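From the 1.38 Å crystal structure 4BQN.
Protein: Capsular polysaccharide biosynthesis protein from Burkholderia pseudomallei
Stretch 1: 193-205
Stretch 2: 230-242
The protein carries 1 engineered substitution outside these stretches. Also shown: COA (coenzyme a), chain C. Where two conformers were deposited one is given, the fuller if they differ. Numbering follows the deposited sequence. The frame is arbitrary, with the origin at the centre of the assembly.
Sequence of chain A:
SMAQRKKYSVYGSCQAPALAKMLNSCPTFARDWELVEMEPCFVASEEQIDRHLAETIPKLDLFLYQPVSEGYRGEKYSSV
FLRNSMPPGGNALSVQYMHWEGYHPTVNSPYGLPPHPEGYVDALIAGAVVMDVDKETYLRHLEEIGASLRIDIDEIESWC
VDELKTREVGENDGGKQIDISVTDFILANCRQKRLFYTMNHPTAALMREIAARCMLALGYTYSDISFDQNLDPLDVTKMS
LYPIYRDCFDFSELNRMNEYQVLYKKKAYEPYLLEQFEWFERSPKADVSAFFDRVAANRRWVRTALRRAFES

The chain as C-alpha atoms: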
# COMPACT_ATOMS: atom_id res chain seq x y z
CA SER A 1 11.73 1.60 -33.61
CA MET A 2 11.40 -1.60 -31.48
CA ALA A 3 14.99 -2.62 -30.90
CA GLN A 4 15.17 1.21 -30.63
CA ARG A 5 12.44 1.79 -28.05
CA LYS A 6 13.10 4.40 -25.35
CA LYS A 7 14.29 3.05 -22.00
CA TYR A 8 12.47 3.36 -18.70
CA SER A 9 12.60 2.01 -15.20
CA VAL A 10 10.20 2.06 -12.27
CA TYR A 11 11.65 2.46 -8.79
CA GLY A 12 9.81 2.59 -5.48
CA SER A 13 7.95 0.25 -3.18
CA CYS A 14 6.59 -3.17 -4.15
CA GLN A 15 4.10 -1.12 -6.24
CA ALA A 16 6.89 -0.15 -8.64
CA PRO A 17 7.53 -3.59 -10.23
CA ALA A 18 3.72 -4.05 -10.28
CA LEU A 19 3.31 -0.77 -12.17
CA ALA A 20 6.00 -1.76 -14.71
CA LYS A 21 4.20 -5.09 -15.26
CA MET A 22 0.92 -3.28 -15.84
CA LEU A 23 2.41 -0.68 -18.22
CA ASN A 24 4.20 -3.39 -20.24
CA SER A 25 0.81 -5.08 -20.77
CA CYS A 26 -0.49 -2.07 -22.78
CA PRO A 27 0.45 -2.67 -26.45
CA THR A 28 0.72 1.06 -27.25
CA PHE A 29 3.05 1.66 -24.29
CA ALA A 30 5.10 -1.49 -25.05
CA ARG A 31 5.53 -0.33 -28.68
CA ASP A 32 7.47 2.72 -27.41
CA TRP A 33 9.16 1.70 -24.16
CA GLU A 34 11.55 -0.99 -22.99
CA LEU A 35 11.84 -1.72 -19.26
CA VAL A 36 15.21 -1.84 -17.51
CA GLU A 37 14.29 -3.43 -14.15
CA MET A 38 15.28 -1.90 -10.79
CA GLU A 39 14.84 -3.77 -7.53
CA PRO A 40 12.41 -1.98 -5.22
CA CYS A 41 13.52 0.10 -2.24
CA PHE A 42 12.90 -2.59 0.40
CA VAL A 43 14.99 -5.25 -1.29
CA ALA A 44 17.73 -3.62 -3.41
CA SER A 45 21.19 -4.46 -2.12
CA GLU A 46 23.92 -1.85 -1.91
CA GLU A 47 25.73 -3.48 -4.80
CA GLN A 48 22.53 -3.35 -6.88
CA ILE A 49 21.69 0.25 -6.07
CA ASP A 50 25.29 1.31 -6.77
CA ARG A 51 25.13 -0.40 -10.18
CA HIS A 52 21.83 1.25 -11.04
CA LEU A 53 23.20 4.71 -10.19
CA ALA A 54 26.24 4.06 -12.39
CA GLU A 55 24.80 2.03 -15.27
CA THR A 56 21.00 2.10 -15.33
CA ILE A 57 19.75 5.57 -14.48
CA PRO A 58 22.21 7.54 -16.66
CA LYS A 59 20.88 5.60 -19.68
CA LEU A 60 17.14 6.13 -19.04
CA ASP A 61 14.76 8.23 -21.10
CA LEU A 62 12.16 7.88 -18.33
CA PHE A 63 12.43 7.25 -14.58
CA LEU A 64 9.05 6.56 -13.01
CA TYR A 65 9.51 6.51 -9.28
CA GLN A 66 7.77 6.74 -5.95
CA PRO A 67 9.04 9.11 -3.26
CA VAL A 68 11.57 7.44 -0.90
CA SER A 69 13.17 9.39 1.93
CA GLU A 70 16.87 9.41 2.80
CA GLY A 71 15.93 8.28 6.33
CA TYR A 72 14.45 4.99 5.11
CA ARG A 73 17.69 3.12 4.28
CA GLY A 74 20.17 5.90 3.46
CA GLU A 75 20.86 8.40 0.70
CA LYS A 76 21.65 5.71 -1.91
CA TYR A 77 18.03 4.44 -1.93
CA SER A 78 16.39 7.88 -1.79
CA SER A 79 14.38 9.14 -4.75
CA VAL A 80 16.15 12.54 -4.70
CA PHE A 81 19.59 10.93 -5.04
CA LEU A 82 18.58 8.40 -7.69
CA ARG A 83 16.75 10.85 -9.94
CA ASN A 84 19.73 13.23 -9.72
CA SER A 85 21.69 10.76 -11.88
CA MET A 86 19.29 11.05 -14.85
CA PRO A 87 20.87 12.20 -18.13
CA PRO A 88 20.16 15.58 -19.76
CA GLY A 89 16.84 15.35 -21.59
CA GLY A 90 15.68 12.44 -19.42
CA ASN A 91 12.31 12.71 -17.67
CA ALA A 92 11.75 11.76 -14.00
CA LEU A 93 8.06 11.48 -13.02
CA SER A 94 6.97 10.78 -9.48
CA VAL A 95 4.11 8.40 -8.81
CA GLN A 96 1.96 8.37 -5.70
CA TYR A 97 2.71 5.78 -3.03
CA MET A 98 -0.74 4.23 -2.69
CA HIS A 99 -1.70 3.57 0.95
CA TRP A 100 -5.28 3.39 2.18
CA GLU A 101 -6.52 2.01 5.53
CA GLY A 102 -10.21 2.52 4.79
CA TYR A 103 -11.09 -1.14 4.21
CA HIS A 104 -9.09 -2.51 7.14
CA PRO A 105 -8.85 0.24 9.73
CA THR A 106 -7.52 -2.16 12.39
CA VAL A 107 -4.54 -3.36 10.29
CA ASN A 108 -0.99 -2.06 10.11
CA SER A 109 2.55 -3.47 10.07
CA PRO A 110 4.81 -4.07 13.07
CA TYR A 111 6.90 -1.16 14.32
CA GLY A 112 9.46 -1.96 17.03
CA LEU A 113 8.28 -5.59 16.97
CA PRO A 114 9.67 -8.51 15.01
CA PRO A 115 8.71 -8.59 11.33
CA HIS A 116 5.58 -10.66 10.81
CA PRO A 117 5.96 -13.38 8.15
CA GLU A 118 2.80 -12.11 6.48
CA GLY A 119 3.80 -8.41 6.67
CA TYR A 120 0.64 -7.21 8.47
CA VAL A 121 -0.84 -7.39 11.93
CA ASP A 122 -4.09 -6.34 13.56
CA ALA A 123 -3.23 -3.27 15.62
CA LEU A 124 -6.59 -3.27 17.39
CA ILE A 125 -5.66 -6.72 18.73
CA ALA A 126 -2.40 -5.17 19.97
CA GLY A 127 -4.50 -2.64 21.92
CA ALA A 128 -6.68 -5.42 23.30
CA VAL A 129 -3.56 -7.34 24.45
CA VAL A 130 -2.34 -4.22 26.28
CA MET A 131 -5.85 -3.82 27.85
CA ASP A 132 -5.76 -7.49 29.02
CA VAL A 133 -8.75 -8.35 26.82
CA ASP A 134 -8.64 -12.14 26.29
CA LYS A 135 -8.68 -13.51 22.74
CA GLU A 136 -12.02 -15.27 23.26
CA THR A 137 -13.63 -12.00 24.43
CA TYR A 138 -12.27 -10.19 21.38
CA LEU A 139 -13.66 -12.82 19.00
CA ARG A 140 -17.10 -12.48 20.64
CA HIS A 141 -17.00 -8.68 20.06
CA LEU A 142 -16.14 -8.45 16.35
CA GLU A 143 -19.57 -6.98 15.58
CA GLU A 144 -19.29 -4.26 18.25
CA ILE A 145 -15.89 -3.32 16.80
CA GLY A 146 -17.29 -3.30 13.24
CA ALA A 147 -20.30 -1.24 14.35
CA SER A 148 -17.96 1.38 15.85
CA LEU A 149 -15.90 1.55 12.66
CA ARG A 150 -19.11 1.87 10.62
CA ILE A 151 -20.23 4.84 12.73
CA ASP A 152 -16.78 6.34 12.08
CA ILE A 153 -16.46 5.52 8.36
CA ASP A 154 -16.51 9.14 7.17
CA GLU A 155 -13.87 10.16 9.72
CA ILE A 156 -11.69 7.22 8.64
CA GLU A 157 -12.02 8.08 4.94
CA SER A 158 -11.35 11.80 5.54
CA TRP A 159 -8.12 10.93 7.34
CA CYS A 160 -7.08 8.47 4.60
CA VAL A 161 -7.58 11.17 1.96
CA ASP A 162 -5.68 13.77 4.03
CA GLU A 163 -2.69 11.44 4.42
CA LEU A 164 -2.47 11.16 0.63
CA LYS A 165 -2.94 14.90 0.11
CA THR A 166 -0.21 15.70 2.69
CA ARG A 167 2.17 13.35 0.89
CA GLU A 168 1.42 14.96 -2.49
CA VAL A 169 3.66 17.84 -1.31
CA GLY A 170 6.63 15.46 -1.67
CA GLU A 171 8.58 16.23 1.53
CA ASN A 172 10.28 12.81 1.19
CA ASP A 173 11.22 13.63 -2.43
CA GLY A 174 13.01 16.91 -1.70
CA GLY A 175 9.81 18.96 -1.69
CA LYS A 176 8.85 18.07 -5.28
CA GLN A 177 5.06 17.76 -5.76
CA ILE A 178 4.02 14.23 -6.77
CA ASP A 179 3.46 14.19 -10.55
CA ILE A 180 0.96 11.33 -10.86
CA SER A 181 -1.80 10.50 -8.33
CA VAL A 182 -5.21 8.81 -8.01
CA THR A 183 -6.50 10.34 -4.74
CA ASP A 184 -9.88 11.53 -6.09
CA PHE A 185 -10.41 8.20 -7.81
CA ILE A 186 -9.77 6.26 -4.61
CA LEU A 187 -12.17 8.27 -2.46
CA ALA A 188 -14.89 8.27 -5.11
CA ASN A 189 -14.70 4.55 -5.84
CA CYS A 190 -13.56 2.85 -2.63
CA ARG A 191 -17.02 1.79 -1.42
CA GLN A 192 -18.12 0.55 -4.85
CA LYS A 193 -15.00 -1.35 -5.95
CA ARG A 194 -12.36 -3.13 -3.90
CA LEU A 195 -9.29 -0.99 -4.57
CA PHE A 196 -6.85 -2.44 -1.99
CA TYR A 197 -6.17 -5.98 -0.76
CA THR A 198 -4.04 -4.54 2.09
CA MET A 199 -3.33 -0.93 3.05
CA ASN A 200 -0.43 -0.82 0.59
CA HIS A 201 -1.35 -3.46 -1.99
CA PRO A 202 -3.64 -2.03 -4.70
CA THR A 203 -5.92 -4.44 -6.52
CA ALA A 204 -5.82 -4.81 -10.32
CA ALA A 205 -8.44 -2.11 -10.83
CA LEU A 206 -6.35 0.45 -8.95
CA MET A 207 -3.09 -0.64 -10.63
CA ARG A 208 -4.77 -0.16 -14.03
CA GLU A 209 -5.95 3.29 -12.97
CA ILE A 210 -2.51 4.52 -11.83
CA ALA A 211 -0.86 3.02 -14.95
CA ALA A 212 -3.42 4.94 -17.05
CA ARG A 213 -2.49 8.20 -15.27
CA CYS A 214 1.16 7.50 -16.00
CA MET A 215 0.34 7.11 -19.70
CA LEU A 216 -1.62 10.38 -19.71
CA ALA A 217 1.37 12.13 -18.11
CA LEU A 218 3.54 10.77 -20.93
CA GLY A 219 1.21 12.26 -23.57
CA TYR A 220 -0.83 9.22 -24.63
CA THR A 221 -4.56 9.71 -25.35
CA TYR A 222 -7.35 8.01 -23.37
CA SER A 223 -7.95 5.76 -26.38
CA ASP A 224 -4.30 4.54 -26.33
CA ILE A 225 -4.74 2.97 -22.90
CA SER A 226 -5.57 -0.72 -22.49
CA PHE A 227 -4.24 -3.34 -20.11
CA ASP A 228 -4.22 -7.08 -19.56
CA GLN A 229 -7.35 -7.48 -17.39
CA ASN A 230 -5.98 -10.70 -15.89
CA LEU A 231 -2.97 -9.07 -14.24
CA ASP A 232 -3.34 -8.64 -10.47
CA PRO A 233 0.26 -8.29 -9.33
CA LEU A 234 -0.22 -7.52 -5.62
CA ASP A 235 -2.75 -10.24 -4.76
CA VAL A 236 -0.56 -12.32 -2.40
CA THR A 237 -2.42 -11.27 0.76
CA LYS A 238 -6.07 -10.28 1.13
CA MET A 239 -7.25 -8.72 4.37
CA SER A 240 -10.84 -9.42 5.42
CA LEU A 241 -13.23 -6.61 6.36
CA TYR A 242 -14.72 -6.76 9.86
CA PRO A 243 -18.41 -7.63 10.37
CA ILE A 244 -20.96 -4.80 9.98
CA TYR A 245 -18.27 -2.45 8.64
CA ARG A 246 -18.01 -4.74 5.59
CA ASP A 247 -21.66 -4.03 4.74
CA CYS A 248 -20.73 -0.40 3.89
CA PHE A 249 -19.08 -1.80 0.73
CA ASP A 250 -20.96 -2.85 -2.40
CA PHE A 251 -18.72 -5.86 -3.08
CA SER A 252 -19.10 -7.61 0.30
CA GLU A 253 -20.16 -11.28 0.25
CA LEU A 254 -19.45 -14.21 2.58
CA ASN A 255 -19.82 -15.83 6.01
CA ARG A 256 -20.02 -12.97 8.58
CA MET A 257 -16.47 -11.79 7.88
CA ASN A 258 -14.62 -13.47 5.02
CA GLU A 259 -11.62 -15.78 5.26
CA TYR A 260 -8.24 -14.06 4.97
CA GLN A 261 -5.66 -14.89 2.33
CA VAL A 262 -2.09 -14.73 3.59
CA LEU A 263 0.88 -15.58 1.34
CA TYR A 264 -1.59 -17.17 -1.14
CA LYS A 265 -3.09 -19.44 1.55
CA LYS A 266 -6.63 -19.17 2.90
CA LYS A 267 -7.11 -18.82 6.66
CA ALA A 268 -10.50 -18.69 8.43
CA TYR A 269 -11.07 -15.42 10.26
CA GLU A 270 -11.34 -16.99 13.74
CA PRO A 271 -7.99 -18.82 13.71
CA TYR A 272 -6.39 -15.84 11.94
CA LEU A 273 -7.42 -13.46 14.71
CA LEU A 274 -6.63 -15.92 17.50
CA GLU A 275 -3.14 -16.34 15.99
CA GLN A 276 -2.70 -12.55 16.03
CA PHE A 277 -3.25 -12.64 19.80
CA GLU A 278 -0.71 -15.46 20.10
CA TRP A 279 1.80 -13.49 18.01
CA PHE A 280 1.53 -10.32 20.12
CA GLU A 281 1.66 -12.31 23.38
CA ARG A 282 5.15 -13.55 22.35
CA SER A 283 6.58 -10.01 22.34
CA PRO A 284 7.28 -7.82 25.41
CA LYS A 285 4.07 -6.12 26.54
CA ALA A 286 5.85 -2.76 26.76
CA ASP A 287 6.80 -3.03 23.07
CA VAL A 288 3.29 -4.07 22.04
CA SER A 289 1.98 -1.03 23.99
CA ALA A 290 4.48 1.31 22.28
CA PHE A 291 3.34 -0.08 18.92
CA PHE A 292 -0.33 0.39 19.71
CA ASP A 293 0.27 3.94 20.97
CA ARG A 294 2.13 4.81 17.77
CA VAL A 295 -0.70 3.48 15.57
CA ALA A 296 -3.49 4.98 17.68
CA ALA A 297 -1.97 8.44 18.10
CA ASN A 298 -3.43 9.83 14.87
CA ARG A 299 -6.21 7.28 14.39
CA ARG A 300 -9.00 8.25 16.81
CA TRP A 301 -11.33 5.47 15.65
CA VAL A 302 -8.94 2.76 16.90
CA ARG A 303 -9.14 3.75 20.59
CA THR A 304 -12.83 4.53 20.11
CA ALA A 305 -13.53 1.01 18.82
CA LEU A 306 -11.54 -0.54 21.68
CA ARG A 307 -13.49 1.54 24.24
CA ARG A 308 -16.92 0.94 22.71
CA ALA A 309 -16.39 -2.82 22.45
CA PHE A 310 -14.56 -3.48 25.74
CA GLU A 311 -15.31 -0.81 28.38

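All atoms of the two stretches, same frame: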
# COMPACT_ATOMS: atom_id res chain seq x y z
N LYS A 193 -15.96 -0.42 -5.36
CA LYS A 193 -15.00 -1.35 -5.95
C LYS A 193 -13.90 -1.59 -4.94
O LYS A 193 -13.44 -0.65 -4.30
CB LYS A 193 -14.36 -0.74 -7.21
CG LYS A 193 -15.31 -0.55 -8.37
CD LYS A 193 -14.69 0.37 -9.42
CE LYS A 193 -15.77 1.17 -10.13
NZ LYS A 193 -16.50 2.09 -9.22
N ARG A 194 -13.45 -2.83 -4.82
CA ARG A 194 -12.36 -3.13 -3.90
C ARG A 194 -11.05 -2.67 -4.53
O ARG A 194 -10.59 -3.25 -5.50
CB ARG A 194 -12.31 -4.62 -3.60
CG ARG A 194 -11.32 -4.99 -2.51
CD ARG A 194 -11.11 -6.49 -2.40
NE ARG A 194 -12.34 -7.27 -2.18
CZ ARG A 194 -12.82 -7.62 -0.98
NH1 ARG A 194 -12.22 -7.21 0.12
NH2 ARG A 194 -13.90 -8.37 -0.89
N LEU A 195 -10.46 -1.62 -3.97
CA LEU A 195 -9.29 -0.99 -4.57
C LEU A 195 -7.96 -1.40 -3.93
O LEU A 195 -6.90 -1.18 -4.51
CB LEU A 195 -9.42 0.54 -4.54
CG LEU A 195 -10.58 1.13 -5.35
CD1 LEU A 195 -10.57 2.65 -5.23
CD2 LEU A 195 -10.54 0.68 -6.81
N PHE A 196 -8.03 -1.99 -2.74
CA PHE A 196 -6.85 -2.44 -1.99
C PHE A 196 -7.13 -3.80 -1.39
O PHE A 196 -8.19 -3.98 -0.79
CB PHE A 196 -6.47 -1.47 -0.86
CG PHE A 196 -5.89 -0.17 -1.34
CD1 PHE A 196 -6.70 0.87 -1.80
CD2 PHE A 196 -4.51 0.03 -1.31
CE1 PHE A 196 -6.15 2.08 -2.21
CE2 PHE A 196 -3.96 1.25 -1.72
CZ PHE A 196 -4.78 2.26 -2.18
N TYR A 197 -6.15 -4.71 -1.49
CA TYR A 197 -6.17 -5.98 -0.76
C TYR A 197 -5.57 -5.85 0.66
O TYR A 197 -5.96 -6.57 1.59
CB TYR A 197 -5.35 -7.01 -1.52
CG TYR A 197 -5.98 -7.51 -2.79
CD1 TYR A 197 -7.27 -8.04 -2.80
CD2 TYR A 197 -5.25 -7.51 -3.99
CE1 TYR A 197 -7.84 -8.52 -3.97
CE2 TYR A 197 -5.81 -8.00 -5.17
CZ TYR A 197 -7.11 -8.51 -5.16
OH TYR A 197 -7.70 -9.01 -6.30
N THR A 198 -4.59 -4.96 0.80
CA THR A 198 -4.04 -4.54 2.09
C THR A 198 -3.81 -3.05 1.96
O THR A 198 -3.90 -2.50 0.83
CB THR A 198 -2.69 -5.18 2.41
OG1 THR A 198 -1.70 -4.55 1.58
CG2 THR A 198 -2.69 -6.70 2.13
N MET A 199 -3.51 -2.38 3.07
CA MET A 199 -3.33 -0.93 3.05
C MET A 199 -2.39 -0.44 1.96
O MET A 199 -2.51 0.69 1.50
CB MET A 199 -2.85 -0.44 4.41
CG MET A 199 -1.50 -0.97 4.85
SD MET A 199 -1.23 -0.51 6.57
CE MET A 199 0.49 -0.92 6.77
N ASN A 200 -1.41 -1.27 1.59
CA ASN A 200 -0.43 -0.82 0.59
C ASN A 200 -0.28 -1.76 -0.61
O ASN A 200 0.69 -1.68 -1.37
CB ASN A 200 0.92 -0.50 1.27
CG ASN A 200 1.43 -1.67 2.08
OD1 ASN A 200 1.12 -2.81 1.75
ND2 ASN A 200 2.17 -1.40 3.15
N HIS A 201 -1.29 -2.61 -0.81
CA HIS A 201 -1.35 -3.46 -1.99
C HIS A 201 -2.62 -3.20 -2.80
O HIS A 201 -3.65 -3.82 -2.57
CB HIS A 201 -1.30 -4.95 -1.62
CG HIS A 201 0.05 -5.43 -1.16
ND1 HIS A 201 0.26 -6.73 -0.76
CD2 HIS A 201 1.24 -4.79 -1.01
CE1 HIS A 201 1.52 -6.89 -0.42
NE2 HIS A 201 2.14 -5.73 -0.57
N PRO A 202 -2.54 -2.27 -3.76
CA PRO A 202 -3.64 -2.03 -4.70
C PRO A 202 -4.08 -3.30 -5.42
O PRO A 202 -3.25 -4.15 -5.76
CB PRO A 202 -3.03 -1.03 -5.70
CG PRO A 202 -2.04 -0.29 -4.87
CD PRO A 202 -1.44 -1.30 -3.93
N THR A 203 -5.38 -3.40 -5.67
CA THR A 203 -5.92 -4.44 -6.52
C THR A 203 -5.67 -4.08 -7.99
O THR A 203 -5.29 -2.96 -8.33
CB THR A 203 -7.43 -4.60 -6.33
OG1 THR A 203 -8.07 -3.38 -6.74
CG2 THR A 203 -7.80 -4.90 -4.86
N ALA A 204 -5.94 -5.04 -8.88
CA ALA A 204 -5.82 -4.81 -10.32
C ALA A 204 -6.48 -3.53 -10.81
O ALA A 204 -5.90 -2.81 -11.62
CB ALA A 204 -6.41 -5.99 -11.08
N ALA A 205 -7.70 -3.28 -10.35
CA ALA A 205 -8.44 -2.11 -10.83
C ALA A 205 -7.67 -0.82 -10.52
O ALA A 205 -7.57 0.08 -11.36
CB ALA A 205 -9.82 -2.06 -10.20
N ASN A 230 -6.27 -9.58 -16.78
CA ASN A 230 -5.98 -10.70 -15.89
C ASN A 230 -4.84 -10.45 -14.90
O ASN A 230 -4.66 -11.21 -13.96
CB ASN A 230 -5.68 -11.97 -16.69
CG ASN A 230 -6.85 -12.40 -17.56
OD1 ASN A 230 -7.99 -12.48 -17.09
ND2 ASN A 230 -6.57 -12.67 -18.83
N LEU A 231 -4.09 -9.37 -15.11
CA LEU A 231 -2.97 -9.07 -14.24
C LEU A 231 -3.46 -8.52 -12.90
O LEU A 231 -4.27 -7.61 -12.87
CB LEU A 231 -2.05 -8.04 -14.90
CG LEU A 231 -1.14 -8.46 -16.05
CD1 LEU A 231 -0.26 -7.27 -16.39
CD2 LEU A 231 -0.30 -9.67 -15.68
N ASP A 232 -2.96 -9.09 -11.81
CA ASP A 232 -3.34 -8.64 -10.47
C ASP A 232 -2.09 -8.84 -9.61
O ASP A 232 -2.00 -9.80 -8.81
CB ASP A 232 -4.53 -9.47 -9.97
CG ASP A 232 -5.25 -8.84 -8.80
OD1 ASP A 232 -4.93 -7.72 -8.37
OD2 ASP A 232 -6.18 -9.50 -8.29
N PRO A 233 -1.09 -7.95 -9.80
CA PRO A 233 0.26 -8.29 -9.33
C PRO A 233 0.47 -8.30 -7.82
O PRO A 233 1.42 -8.93 -7.36
CB PRO A 233 1.16 -7.22 -9.97
CG PRO A 233 0.35 -6.57 -11.01
CD PRO A 233 -1.09 -6.75 -10.65
N LEU A 234 -0.40 -7.64 -7.07
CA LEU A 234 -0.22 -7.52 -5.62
C LEU A 234 -1.32 -8.26 -4.86
O LEU A 234 -1.86 -7.75 -3.87
CB LEU A 234 -0.14 -6.05 -5.21
CG LEU A 234 1.04 -5.32 -5.83
CD1 LEU A 234 0.96 -3.84 -5.50
CD2 LEU A 234 2.38 -5.87 -5.35
N ASP A 235 -1.64 -9.47 -5.32
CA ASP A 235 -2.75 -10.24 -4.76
C ASP A 235 -2.34 -11.32 -3.75
O ASP A 235 -3.16 -12.14 -3.36
CB ASP A 235 -3.58 -10.88 -5.88
CG ASP A 235 -2.83 -12.00 -6.59
OD1 ASP A 235 -1.58 -11.99 -6.61
OD2 ASP A 235 -3.50 -12.89 -7.14
N VAL A 236 -1.07 -11.30 -3.32
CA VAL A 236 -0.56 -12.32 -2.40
C VAL A 236 -1.40 -12.45 -1.11
O VAL A 236 -1.72 -13.57 -0.68
CB VAL A 236 0.94 -12.06 -2.04
CG1 VAL A 236 1.21 -10.65 -1.51
CG2 VAL A 236 1.46 -13.10 -1.05
N THR A 237 -1.78 -11.31 -0.54
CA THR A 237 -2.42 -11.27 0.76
C THR A 237 -3.68 -10.42 0.69
O THR A 237 -3.69 -9.33 0.11
CB THR A 237 -1.43 -10.77 1.82
OG1 THR A 237 -0.45 -11.80 2.01
CG2 THR A 237 -2.09 -10.44 3.15
N LYS A 238 -4.77 -10.94 1.25
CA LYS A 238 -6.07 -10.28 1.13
C LYS A 238 -6.68 -10.18 2.51
O LYS A 238 -7.10 -11.19 3.09
CB LYS A 238 -6.98 -11.04 0.16
CG LYS A 238 -6.40 -11.19 -1.25
CD LYS A 238 -7.29 -11.95 -2.22
CE LYS A 238 -6.63 -12.02 -3.60
NZ LYS A 238 -7.38 -12.86 -4.57
N MET A 239 -6.67 -8.96 3.06
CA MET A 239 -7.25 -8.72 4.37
C MET A 239 -8.77 -8.78 4.30
O MET A 239 -9.36 -8.37 3.30
CB MET A 239 -6.79 -7.38 4.94
CG MET A 239 -5.31 -7.33 5.31
SD MET A 239 -4.93 -8.38 6.72
CE MET A 239 -3.78 -9.54 6.03
N SER A 240 -9.39 -9.31 5.35
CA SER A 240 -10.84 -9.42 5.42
C SER A 240 -11.44 -8.24 6.18
O SER A 240 -10.92 -7.83 7.21
CB SER A 240 -11.19 -10.72 6.12
OG SER A 240 -12.58 -10.86 6.21
N LEU A 241 -12.54 -7.69 5.67
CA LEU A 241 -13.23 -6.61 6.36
C LEU A 241 -14.02 -7.12 7.57
O LEU A 241 -14.63 -8.19 7.51
CB LEU A 241 -14.15 -5.84 5.40
CG LEU A 241 -13.48 -4.92 4.38
CD1 LEU A 241 -12.81 -5.67 3.22
CD2 LEU A 241 -14.48 -3.91 3.85
N TYR A 242 -14.02 -6.34 8.65
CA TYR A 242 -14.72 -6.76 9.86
C TYR A 242 -16.25 -6.80 9.64
O TYR A 242 -16.78 -6.11 8.76
CB TYR A 242 -14.40 -5.80 11.01
CG TYR A 242 -13.19 -6.19 11.85
CD1 TYR A 242 -11.95 -6.46 11.26
CD2 TYR A 242 -13.29 -6.23 13.24
CE1 TYR A 242 -10.84 -6.79 12.05
CE2 TYR A 242 -12.19 -6.56 14.03
CZ TYR A 242 -10.98 -6.84 13.43
OH TYR A 242 -9.90 -7.15 14.22
N1A COA C . -1.24 6.92 5.41
C2A COA C . -0.68 6.44 6.55
N3A COA C . 0.57 5.95 6.59
C4A COA C . 1.32 5.96 5.47
C5A COA C . 0.79 6.48 4.22
C6A COA C . -0.58 6.98 4.24
N6A COA C . -1.14 7.46 3.11
N7A COA C . 1.75 6.37 3.27
C8A COA C . 2.83 5.83 3.88
N9A COA C . 2.56 5.57 5.18
C1B COA C . 3.47 5.04 6.21
C2B COA C . 4.48 4.01 5.72
O2B COA C . 3.92 2.70 5.75
C3B COA C . 5.57 4.22 6.76
O3B COA C . 5.14 3.57 7.97
P3B COA C . 6.12 3.32 9.21
O7A COA C . 5.28 2.47 10.14
O8A COA C . 7.29 2.57 8.62
O9A COA C . 6.47 4.68 9.77
C4B COA C . 5.55 5.73 6.99
O4B COA C . 4.24 6.16 6.62
C5B COA C . 6.60 6.50 6.18
O5B COA C . 6.40 6.18 4.81
P1A COA C . 6.39 7.28 3.67
O1A COA C . 6.00 6.57 2.41
O2A COA C . 5.57 8.46 4.08
O3A COA C . 7.89 7.82 3.55
P2A COA C . 9.33 7.16 3.26
O4A COA C . 10.15 7.32 4.51
O5A COA C . 9.82 7.82 2.00
O6A COA C . 9.09 5.61 3.01
CBP COA C . 8.43 3.52 2.03
CCP COA C . 8.70 5.00 1.76
CDP COA C . 8.01 2.82 0.74
CEP COA C . 9.74 2.88 2.47
CAP COA C . 7.34 3.42 3.12
OAP COA C . 6.08 3.85 2.59
C9P COA C . 7.13 2.08 3.80
O9P COA C . 7.83 1.75 4.75
N8P COA C . 6.13 1.30 3.38
C7P COA C . 5.81 0.03 4.01
C6P COA C . 6.77 -1.11 3.69
C5P COA C . 6.72 -1.35 2.20
O5P COA C . 7.48 -0.77 1.44
N4P COA C . 5.81 -2.22 1.81
C3P COA C . 5.64 -2.55 0.42
C2P COA C . 4.22 -2.27 -0.00
S1P COA C . 4.20 -2.10 -1.74
O HOH W 1 -8.83 -8.20 0.54
O HOH W 2 -9.42 -11.17 -5.74
O HOH W 3 -1.64 -8.51 -1.30
O HOH W 4 -2.72 -6.06 -7.77

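The most unusual feature of this contact is how little of it rests on direct backbone pairing: a single main-chain hydrogen bond, from Met239 N to Tyr197 O (2.9 Å, 164° at the hydrogen), joins the stretches, while waters and the side chain of Asp232 make most of the other polar links. Water 3 lies 2.7 Å from His201 ND1, donates to Leu234 O (2.7 Å) and accepts from Thr237 N (2.9 Å), so it links the His201 imidazole to the main chain of the second stretch. Water 4 plays a similar part, donating to Pro202 O and to Asp232 OD1 (2.8 Å each) and accepting from Leu234 N (2.9 Å).

Asp232 uses both carboxylate oxygens. Asp232 OD2 accepts a short hydrogen bond from Tyr197 OH (2.6 Å), and Asp232 OD1 a weak one from Ala204 N (2.9 Å), whose angle of 125° is far from linear. Ala204 opens a helix, so its amide has no acceptor in a preceding turn. Thr203, at the N-cap position, turns its side chain back within its own stretch, where Thr203 OG1 donates to Arg194 O (2.8 Å).

Tyr197 gives up the largest area to the contact. Lys238 CE lies over one face of the Tyr197 ring, 4.0 Å from its centroid and 23° off the normal, a CH-pi contact; the lysine chain is extended, with chi2 to chi4 all t. Beyond the ring, water 2 donates to Tyr197 OH (2.8 Å) and accepts from Lys238 NZ (2.9 Å), tying together the ends of the same two side chains.

Leu234 has the largest covered area in the second stretch. Leu234 CD1 packs 3.8 Å from Pro202 CD, and Leu234 CB lies 3.9 Å from His201 CB. Nearby, Val236 CG1 approaches His201 CE1 at 3.9 Å, while coenzyme A reaches the edge of the imidazole through C2P.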